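Local coordinates for xylanase inhibitor TL-XI (Triticum aestivum, PDB 3G7M), which inhibits xylanases in a noncompetitive manner and belongs to the small thaumatin-like proteins, a family associated with plant defence, at residues F11-V20 against S45-C54; V89-G99 against Y134-L145. The protein carries 4 engineered substitutions. All coordinates share one frame; numbering follows the deposited sequence.

Interaction 1. Residues F11-V20 against S45-C54; sequences FTVWPAVALV and SQYIWGRTGC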
loop_
_atom_site.group_PDB
_atom_site.type_symbol
_atom_site.label_atom_id
_atom_site.label_comp_id
_atom_site.label_asym_id
_atom_site.label_seq_id
_atom_site.Cartn_x
_atom_site.Cartn_y
_atom_site.Cartn_z
ATOM N N PHE A 11 -1.265 -11.004 -12.154
ATOM C CA PHE A 11 0.129 -11.310 -11.874
ATOM C C PHE A 11 0.407 -11.157 -10.388
ATOM O O PHE A 11 -0.327 -10.498 -9.674
ATOM C CB PHE A 11 1.086 -10.427 -12.694
ATOM C CG PHE A 11 0.696 -8.998 -12.720
ATOM C CD1 PHE A 11 0.044 -8.469 -13.816
ATOM C CD2 PHE A 11 0.947 -8.168 -11.631
ATOM C CE1 PHE A 11 -0.346 -7.123 -13.846
ATOM C CE2 PHE A 11 0.558 -6.819 -11.655
ATOM C CZ PHE A 11 -0.090 -6.302 -12.771
ATOM N N THR A 12 1.474 -11.785 -9.924
ATOM C CA THR A 12 1.840 -11.700 -8.528
ATOM C C THR A 12 2.262 -10.270 -8.182
ATOM O O THR A 12 3.082 -9.680 -8.890
ATOM C CB THR A 12 2.991 -12.676 -8.223
ATOM O OG1 THR A 12 2.719 -13.948 -8.860
ATOM C CG2 THR A 12 3.145 -12.872 -6.709
ATOM N N VAL A 13 1.697 -9.706 -7.115
ATOM C CA VAL A 13 2.257 -8.480 -6.528
ATOM C C VAL A 13 2.797 -8.674 -5.097
ATOM O O VAL A 13 2.325 -9.561 -4.350
ATOM C CB VAL A 13 1.287 -7.295 -6.552
ATOM C CG1 VAL A 13 0.609 -7.201 -7.883
ATOM C CG2 VAL A 13 0.301 -7.405 -5.476
ATOM N N TRP A 14 3.785 -7.839 -4.737
ATOM C CA TRP A 14 4.480 -7.915 -3.450
ATOM C C TRP A 14 4.197 -6.669 -2.608
ATOM O O TRP A 14 4.939 -5.692 -2.682
ATOM C CB TRP A 14 5.998 -8.076 -3.688
ATOM C CG TRP A 14 6.447 -9.503 -3.984
ATOM C CD1 TRP A 14 6.926 -10.441 -3.075
ATOM C CD2 TRP A 14 6.446 -10.148 -5.247
ATOM N NE1 TRP A 14 7.223 -11.612 -3.716
ATOM C CE2 TRP A 14 6.941 -11.465 -5.049
ATOM C CE3 TRP A 14 6.082 -9.746 -6.532
ATOM C CZ2 TRP A 14 7.076 -12.387 -6.099
ATOM C CZ3 TRP A 14 6.226 -10.664 -7.590
ATOM C CH2 TRP A 14 6.719 -11.972 -7.360
ATOM N N PRO A 15 3.118 -6.688 -1.811
ATOM C CA PRO A 15 2.751 -5.497 -1.040
ATOM C C PRO A 15 3.812 -5.153 -0.005
ATOM O O PRO A 15 4.437 -6.056 0.533
ATOM C CB PRO A 15 1.447 -5.915 -0.335
ATOM C CG PRO A 15 0.937 -7.032 -1.106
ATOM C CD PRO A 15 2.136 -7.765 -1.625
ATOM N N ALA A 16 4.006 -3.860 0.265
ATOM C CA ALA A 16 4.967 -3.428 1.237
ATOM C C ALA A 16 4.337 -2.380 2.082
ATOM O O ALA A 16 3.758 -1.421 1.576
ATOM C CB ALA A 16 6.175 -2.889 0.569
ATOM N N VAL A 17 4.456 -2.570 3.386
ATOM C CA VAL A 17 3.972 -1.612 4.323
ATOM C C VAL A 17 5.180 -1.104 5.103
ATOM O O VAL A 17 5.954 -1.889 5.655
ATOM C CB VAL A 17 2.892 -2.235 5.248
ATOM C CG1 VAL A 17 2.313 -1.196 6.233
ATOM C CG2 VAL A 17 1.787 -2.854 4.432
ATOM N N ALA A 18 5.336 0.222 5.129
ATOM C CA ALA A 18 6.320 0.909 5.990
ATOM C C ALA A 18 5.729 2.177 6.639
ATOM O O ALA A 18 5.130 2.976 5.950
ATOM C CB ALA A 18 7.603 1.239 5.197
ATOM N N LEU A 19 5.899 2.350 7.957
ATOM C CA LEU A 19 5.544 3.597 8.654
ATOM C C LEU A 19 6.390 4.775 8.162
ATOM O O LEU A 19 7.546 4.605 7.762
ATOM C CB LEU A 19 5.756 3.426 10.145
ATOM C CG LEU A 19 4.766 2.560 10.952
ATOM C CD1 LEU A 19 5.104 1.106 10.825
ATOM C CD2 LEU A 19 4.825 2.912 12.422
ATOM N N VAL A 20 5.828 5.978 8.201
ATOM C CA VAL A 20 6.425 7.127 7.490
ATOM C C VAL A 20 7.787 7.534 7.997
ATOM O O VAL A 20 8.607 8.054 7.215
ATOM C CB VAL A 20 5.514 8.393 7.450
ATOM C CG1 VAL A 20 4.238 8.130 6.647
ATOM C CG2 VAL A 20 5.210 8.877 8.857
ATOM N N SER A 45 1.152 6.742 10.985
ATOM C CA SER A 45 0.789 6.585 9.578
ATOM C C SER A 45 1.761 5.642 8.869
ATOM O O SER A 45 2.932 5.512 9.272
ATOM C CB SER A 45 0.677 7.947 8.856
ATOM O OG SER A 45 1.727 8.829 9.247
ATOM N N GLN A 46 1.259 4.977 7.824
ATOM C CA GLN A 46 2.005 3.945 7.133
ATOM C C GLN A 46 1.900 4.193 5.646
ATOM O O GLN A 46 0.856 4.647 5.167
ATOM C CB GLN A 46 1.415 2.576 7.454
ATOM C CG GLN A 46 1.337 2.238 8.922
ATOM C CD GLN A 46 0.276 1.184 9.221
ATOM O OE1 GLN A 46 -0.894 1.344 8.852
ATOM N NE2 GLN A 46 0.680 0.100 9.903
ATOM N N TYR A 47 2.981 3.901 4.919
ATOM C CA TYR A 47 2.966 3.912 3.462
ATOM C C TYR A 47 2.639 2.499 3.064
ATOM O O TYR A 47 3.142 1.541 3.703
ATOM C CB TYR A 47 4.335 4.295 2.869
ATOM C CG TYR A 47 4.660 5.771 2.895
ATOM C CD1 TYR A 47 3.739 6.702 2.401
ATOM C CD2 TYR A 47 5.899 6.229 3.397
ATOM C CE1 TYR A 47 4.032 8.055 2.413
ATOM C CE2 TYR A 47 6.213 7.585 3.421
ATOM C CZ TYR A 47 5.279 8.504 2.932
ATOM O OH TYR A 47 5.586 9.870 2.980
ATOM N N ILE A 48 1.822 2.362 2.005
ATOM C CA ILE A 48 1.448 1.052 1.500
ATOM C C ILE A 48 1.584 1.128 0.003
ATOM O O ILE A 48 0.998 2.006 -0.637
ATOM C CB ILE A 48 -0.025 0.701 1.914
ATOM C CG1 ILE A 48 -0.115 0.568 3.431
ATOM C CG2 ILE A 48 -0.549 -0.571 1.208
ATOM C CD1 ILE A 48 -1.495 0.550 3.965
ATOM N N TRP A 49 2.360 0.214 -0.562
ATOM C CA TRP A 49 2.497 0.120 -2.016
ATOM C C TRP A 49 2.736 -1.305 -2.463
ATOM O O TRP A 49 3.220 -2.115 -1.690
ATOM C CB TRP A 49 3.647 1.020 -2.517
ATOM C CG TRP A 49 5.012 0.536 -2.151
ATOM C CD1 TRP A 49 5.825 -0.228 -2.906
ATOM C CD2 TRP A 49 5.721 0.809 -0.938
ATOM N NE1 TRP A 49 7.006 -0.466 -2.247
ATOM C CE2 TRP A 49 6.970 0.159 -1.032
ATOM C CE3 TRP A 49 5.422 1.542 0.219
ATOM C CZ2 TRP A 49 7.917 0.200 -0.013
ATOM C CZ3 TRP A 49 6.360 1.581 1.233
ATOM C CH2 TRP A 49 7.594 0.912 1.107
ATOM N N GLY A 50 2.429 -1.588 -3.726
ATOM C CA GLY A 50 2.716 -2.889 -4.317
ATOM C C GLY A 50 3.972 -2.910 -5.171
ATOM O O GLY A 50 4.316 -1.910 -5.812
ATOM N N ARG A 51 4.637 -4.074 -5.187
ATOM C CA ARG A 51 5.832 -4.293 -5.995
ATOM C C ARG A 51 5.619 -5.461 -6.933
ATOM O O ARG A 51 5.034 -6.481 -6.546
ATOM C CB ARG A 51 7.025 -4.593 -5.105
ATOM C CG ARG A 51 7.208 -3.645 -3.932
ATOM C CD ARG A 51 8.204 -4.245 -2.968
ATOM N NE ARG A 51 7.596 -5.246 -2.108
ATOM C CZ ARG A 51 8.280 -6.067 -1.325
ATOM N NH1 ARG A 51 9.603 -6.027 -1.324
ATOM N NH2 ARG A 51 7.638 -6.933 -0.551
ATOM N N THR A 52 6.100 -5.309 -8.170
ATOM C CA THR A 52 5.915 -6.348 -9.175
ATOM C C THR A 52 7.258 -6.803 -9.642
ATOM O O THR A 52 8.205 -6.038 -9.566
ATOM C CB THR A 52 5.114 -5.842 -10.398
ATOM O OG1 THR A 52 5.808 -4.757 -11.045
ATOM C CG2 THR A 52 3.706 -5.400 -9.983
ATOM N N GLY A 53 7.330 -8.044 -10.130
ATOM C CA GLY A 53 8.534 -8.596 -10.751
ATOM C C GLY A 53 9.672 -8.790 -9.769
ATOM O O GLY A 53 10.834 -8.449 -10.051
ATOM N N CYS A 54 9.335 -9.322 -8.595
ATOM C CA CYS A 54 10.325 -9.543 -7.536
ATOM C C CYS A 54 10.881 -10.935 -7.682
ATOM O O CYS A 54 10.132 -11.904 -7.700
ATOM C CB CYS A 54 9.715 -9.358 -6.143
ATOM S SG CYS A 54 8.903 -7.758 -5.928
#
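The carbonyl oxygen of Trp14 is gripped twice by Arg51. Arg51 NE leads, 2.8 Å from Trp14 O and with that oxygen in the guanidinium plane; Arg51 N adds a bent backbone bond from the opposite face of the carbonyl plane. In return, Trp14 N donates to Arg51 O over 2.6 Å. A bend at chi3 (-80°) turns the arginine head so that NH2 can add a weak bond to Pro15 O. Farther along, a regular antiparallel ladder joins Ala16 to Trp49 and Ala18 to Tyr47 by paired backbone bonds, and Val20 N extends it to Ser45 O.

Aromatic rings receive the smaller side chains on the same face as Arg51. Cys54, in disulfide with Cys64, sets its CB over the six-membered ring of Trp14, 3.6 Å from the centroid, with Thr12 CG2 against the other side of the indole. Trp49 CG stands between its backbone N and carbonyl carbon (chi1 71°), which carries the indole across to Ala16, whose CB lies 3.8 Å from the six-ring centroid. Val20 CG1 rests over the Tyr47 ring.

On the reverse face Val17 and Ile48 run side by side, both touching Ile5 of strand 3-7 in the second sheet, the sheet-on-sheet packing of the thaumatin-like fold. Within their own sheet, strand 26-27 flanks 13-19 and strand 86-91 flanks 44-52.

Interaction 2. Residues V89-G99 against Y134-L145; sequences VSVLQGNYTYG and YAKSCSAAGSRL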
loop_
_atom_site.group_PDB
_atom_site.type_symbol
_atom_site.label_atom_id
_atom_site.label_comp_id
_atom_site.label_asym_id
_atom_site.label_seq_id
_atom_site.Cartn_x
_atom_site.Cartn_y
_atom_site.Cartn_z
ATOM N N VAL A 89 -1.877 5.575 4.942
ATOM C CA VAL A 89 -2.947 5.355 5.906
ATOM C C VAL A 89 -2.485 5.881 7.253
ATOM O O VAL A 89 -1.472 5.391 7.767
ATOM C CB VAL A 89 -3.333 3.831 6.004
ATOM C CG1 VAL A 89 -4.260 3.534 7.190
ATOM C CG2 VAL A 89 -3.958 3.351 4.697
ATOM N N SER A 90 -3.215 6.867 7.808
ATOM C CA SER A 90 -2.988 7.365 9.179
ATOM C C SER A 90 -4.041 6.814 10.149
ATOM O O SER A 90 -5.220 6.694 9.805
ATOM C CB SER A 90 -2.963 8.898 9.240
ATOM O OG SER A 90 -2.082 9.467 8.273
ATOM N N VAL A 91 -3.619 6.471 11.363
ATOM C CA VAL A 91 -4.558 5.969 12.357
ATOM C C VAL A 91 -4.570 6.820 13.638
ATOM O O VAL A 91 -3.512 7.142 14.177
ATOM C CB VAL A 91 -4.232 4.495 12.694
ATOM C CG1 VAL A 91 -5.279 3.888 13.650
ATOM C CG2 VAL A 91 -4.146 3.668 11.402
ATOM N N LEU A 92 -5.769 7.209 14.083
ATOM C CA LEU A 92 -6.039 7.533 15.508
ATOM C C LEU A 92 -6.684 6.310 16.207
ATOM O O LEU A 92 -7.267 5.448 15.549
ATOM C CB LEU A 92 -6.960 8.759 15.679
ATOM C CG LEU A 92 -7.338 9.097 17.186
ATOM C CD1 LEU A 92 -6.124 9.573 18.036
ATOM C CD2 LEU A 92 -8.469 10.172 17.298
ATOM N N GLN A 93 -6.576 6.211 17.525
ATOM C CA GLN A 93 -7.235 5.122 18.236
ATOM C C GLN A 93 -8.671 4.987 17.685
ATOM O O GLN A 93 -9.566 5.816 18.030
ATOM C CB GLN A 93 -7.254 5.396 19.771
ATOM C CG GLN A 93 -5.931 5.058 20.518
ATOM C CD GLN A 93 -6.161 4.668 22.006
ATOM O OE1 GLN A 93 -5.576 3.698 22.492
ATOM N NE2 GLN A 93 -7.016 5.420 22.726
ATOM N N GLY A 94 -8.876 3.969 16.829
ATOM C CA GLY A 94 -10.198 3.718 16.208
ATOM C C GLY A 94 -10.479 4.310 14.818
ATOM O O GLY A 94 -10.993 3.581 13.922
ATOM N N ASN A 95 -10.156 5.630 14.653
ATOM C CA ASN A 95 -10.349 6.392 13.376
ATOM C C ASN A 95 -9.238 6.250 12.324
ATOM O O ASN A 95 -8.036 6.232 12.660
ATOM C CB ASN A 95 -10.513 7.869 13.673
ATOM C CG ASN A 95 -11.789 8.158 14.394
ATOM O OD1 ASN A 95 -12.515 9.091 14.035
ATOM N ND2 ASN A 95 -12.086 7.358 15.421
ATOM N N TYR A 96 -9.639 6.168 11.051
ATOM C CA TYR A 96 -8.691 5.945 9.973
ATOM C C TYR A 96 -8.866 7.068 8.969
ATOM O O TYR A 96 -9.968 7.550 8.771
ATOM C CB TYR A 96 -8.929 4.582 9.263
ATOM C CG TYR A 96 -8.872 3.311 10.122
ATOM C CD1 TYR A 96 -7.662 2.882 10.694
ATOM C CD2 TYR A 96 -10.029 2.507 10.333
ATOM C CE1 TYR A 96 -7.611 1.713 11.488
ATOM C CE2 TYR A 96 -9.980 1.339 11.123
ATOM C CZ TYR A 96 -8.774 0.949 11.688
ATOM O OH TYR A 96 -8.746 -0.184 12.477
ATOM N N THR A 97 -7.776 7.493 8.334
ATOM C CA THR A 97 -7.819 8.346 7.127
ATOM C C THR A 97 -6.931 7.667 6.139
ATOM O O THR A 97 -5.876 7.139 6.513
ATOM C CB THR A 97 -7.243 9.763 7.356
ATOM O OG1 THR A 97 -5.917 9.678 7.912
ATOM C CG2 THR A 97 -8.109 10.551 8.353
ATOM N N TYR A 98 -7.346 7.656 4.879
ATOM C CA TYR A 98 -6.589 6.935 3.846
ATOM C C TYR A 98 -6.462 7.751 2.551
ATOM O O TYR A 98 -7.444 8.227 2.011
ATOM C CB TYR A 98 -7.186 5.536 3.600
ATOM C CG TYR A 98 -8.705 5.513 3.509
ATOM C CD1 TYR A 98 -9.497 5.535 4.646
ATOM C CD2 TYR A 98 -9.339 5.479 2.279
ATOM C CE1 TYR A 98 -10.859 5.539 4.559
ATOM C CE2 TYR A 98 -10.719 5.492 2.187
ATOM C CZ TYR A 98 -11.473 5.520 3.332
ATOM O OH TYR A 98 -12.856 5.522 3.248
ATOM N N GLY A 99 -5.236 7.944 2.081
ATOM C CA GLY A 99 -4.977 8.779 0.909
ATOM C C GLY A 99 -4.034 8.084 -0.040
ATOM O O GLY A 99 -3.413 7.086 0.311
ATOM N N TYR A 134 -5.558 14.054 -1.247
ATOM C CA TYR A 134 -6.544 13.245 -1.917
ATOM C C TYR A 134 -6.794 12.061 -0.991
ATOM O O TYR A 134 -6.176 10.989 -1.138
ATOM C CB TYR A 134 -6.038 12.810 -3.304
ATOM C CG TYR A 134 -6.983 11.970 -4.128
ATOM C CD1 TYR A 134 -8.216 12.479 -4.562
ATOM C CD2 TYR A 134 -6.635 10.670 -4.495
ATOM C CE1 TYR A 134 -9.076 11.696 -5.342
ATOM C CE2 TYR A 134 -7.494 9.879 -5.265
ATOM C CZ TYR A 134 -8.704 10.392 -5.691
ATOM O OH TYR A 134 -9.523 9.588 -6.458
ATOM N N ALA A 135 -7.702 12.253 -0.028
ATOM C CA ALA A 135 -7.912 11.262 1.018
ATOM C C ALA A 135 -9.338 11.276 1.466
ATOM O O ALA A 135 -10.023 12.263 1.278
ATOM C CB ALA A 135 -7.001 11.553 2.201
ATOM N N LYS A 136 -9.776 10.182 2.076
ATOM C CA LYS A 136 -11.092 10.102 2.678
ATOM C C LYS A 136 -10.919 9.692 4.135
ATOM O O LYS A 136 -9.857 9.153 4.508
ATOM C CB LYS A 136 -11.966 9.102 1.909
ATOM C CG LYS A 136 -12.446 9.591 0.534
ATOM C CD LYS A 136 -13.549 10.641 0.629
ATOM C CE LYS A 136 -13.943 11.197 -0.751
ATOM N NZ LYS A 136 -15.305 11.905 -0.666
ATOM N N SER A 137 -11.943 9.944 4.958
ATOM C CA SER A 137 -11.893 9.580 6.374
ATOM C C SER A 137 -12.882 8.447 6.687
ATOM O O SER A 137 -13.937 8.327 6.059
ATOM C CB SER A 137 -12.144 10.817 7.267
ATOM O OG SER A 137 -13.330 11.538 6.886
ATOM N N CYS A 138 -12.522 7.614 7.659
ATOM C CA CYS A 138 -13.333 6.492 8.104
ATOM C C CYS A 138 -13.359 6.487 9.615
ATOM O O CYS A 138 -12.305 6.543 10.246
ATOM C CB CYS A 138 -12.692 5.195 7.647
ATOM S SG CYS A 138 -13.827 3.896 7.869
ATOM N N SER A 139 -14.559 6.387 10.200
ATOM C CA SER A 139 -14.709 6.611 11.646
ATOM C C SER A 139 -15.769 5.654 12.208
ATOM O O SER A 139 -16.943 6.041 12.378
ATOM C CB SER A 139 -15.035 8.127 11.943
ATOM O OG SER A 139 -15.095 8.477 13.341
ATOM N N ALA A 140 -15.373 4.394 12.469
ATOM C CA ALA A 140 -16.301 3.527 13.252
ATOM C C ALA A 140 -15.599 2.659 14.314
ATOM O O ALA A 140 -14.357 2.463 14.271
ATOM C CB ALA A 140 -17.177 2.637 12.323
ATOM N N ALA A 141 -16.402 2.157 15.267
ATOM C CA ALA A 141 -15.892 1.298 16.335
ATOM C C ALA A 141 -15.278 -0.007 15.789
ATOM O O ALA A 141 -14.215 -0.430 16.275
ATOM C CB ALA A 141 -16.995 0.998 17.410
ATOM N N GLY A 142 -15.930 -0.625 14.793
ATOM C CA GLY A 142 -15.464 -1.914 14.273
ATOM C C GLY A 142 -15.237 -1.921 12.765
ATOM O O GLY A 142 -15.542 -2.924 12.093
ATOM N N SER A 143 -14.693 -0.814 12.236
ATOM C CA SER A 143 -14.573 -0.607 10.777
ATOM C C SER A 143 -13.452 -1.426 10.114
ATOM O O SER A 143 -12.588 -1.981 10.803
ATOM C CB SER A 143 -14.470 0.894 10.425
ATOM O OG SER A 143 -13.406 1.517 11.125
ATOM N N ARG A 144 -13.472 -1.499 8.777
ATOM C CA ARG A 144 -12.559 -2.384 8.076
ATOM C C ARG A 144 -11.958 -1.732 6.833
ATOM O O ARG A 144 -12.694 -1.388 5.914
ATOM C CB ARG A 144 -13.306 -3.685 7.723
ATOM C CG ARG A 144 -13.329 -4.627 8.899
ATOM C CD ARG A 144 -14.533 -5.536 8.911
ATOM N NE ARG A 144 -14.687 -6.098 10.259
ATOM C CZ ARG A 144 -15.791 -6.694 10.715
ATOM N NH1 ARG A 144 -16.863 -6.829 9.929
ATOM N NH2 ARG A 144 -15.829 -7.156 11.965
ATOM N N LEU A 145 -10.629 -1.568 6.820
ATOM C CA LEU A 145 -9.907 -0.980 5.690
ATOM C C LEU A 145 -9.482 -2.007 4.638
ATOM O O LEU A 145 -8.996 -3.114 4.994
ATOM C CB LEU A 145 -8.649 -0.280 6.183
ATOM C CG LEU A 145 -8.790 1.096 6.836
ATOM C CD1 LEU A 145 -7.451 1.535 7.348
ATOM C CD2 LEU A 145 -9.298 2.113 5.814
#
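Leu145 wedges its two methyl groups between Tyr96 and Tyr98, one to each ring. Its CD1 lies over a face of Tyr96, 3.9 Å from the ring centroid and 25° off the normal, while Gly94 O lies over the opposite face. Leu145 CD2 meets Tyr98 obliquely, 3.6 Å from Tyr98 CD1. Val89 completes the lining of the hollow: its CG1 meets Leu145 CD1 tip to tip at 3.8 Å.

The two tyrosines are fitted differently against strand 135-139. Tyr98 CG is placed between the backbone N and the carbonyl carbon (chi1 44°), which carries the ring across to that strand, with Lys136 O over one face and Cys138 CB at its edge, 3.6 Å from Tyr98 CE1. At the edge of Tyr96 comes Ser143 OG, 3.4 Å from Tyr96 CE2. On the other face of the sheet Ala135 CB lies against the backbone of Gly99, 3.7 Å from Gly99 CA. Thr97 and Ser137 are paired on that same face, and beyond them Ser139 OG donates to Asn95 OD1 over 2.7 Å, approaching from above the amide plane.

Four backbone hydrogen bonds, two between Tyr96 and Cys138 and two between Tyr98 and Lys136, fix the antiparallel register. The disulfide from Cys138 to Cys115 ties this edge strand to strand 111-115 of the other sheet of the thaumatin-like fold. The chemistry divides by face: Asn95, Thr97, Ser137 and Ser139 make one side polar, whereas that of Tyr96, Tyr98 and Cys138 is mostly apolar, Lys136 leading its ammonium end away and the phenol hydroxyls satisfied by Thr40 OG1 for Tyr96 and Asp119 O for Tyr98.

How the interactions relate
From the N terminus, interaction 1 closes first, bringing 45-54 back against 11-20 across 24 intervening residues that include strands 26-27 and 35-38. Only afterwards does interaction 2 open, with the hairpin of strands 86-91 and 95-101, closing over a 34-residue excursion through strands 111-115 and 121-123. The two contacts are therefore in series, neither nested nor crossed. They meet within one antiparallel sheet, where strands 44-52 and 86-91 are neighbours: Gln46 N probably bonds to Val89 O, and Ile48 packs on Val89. Together they span the sheet from 13-19 to 135-139, and Leu145 begins strand 145-149 of the second sheet.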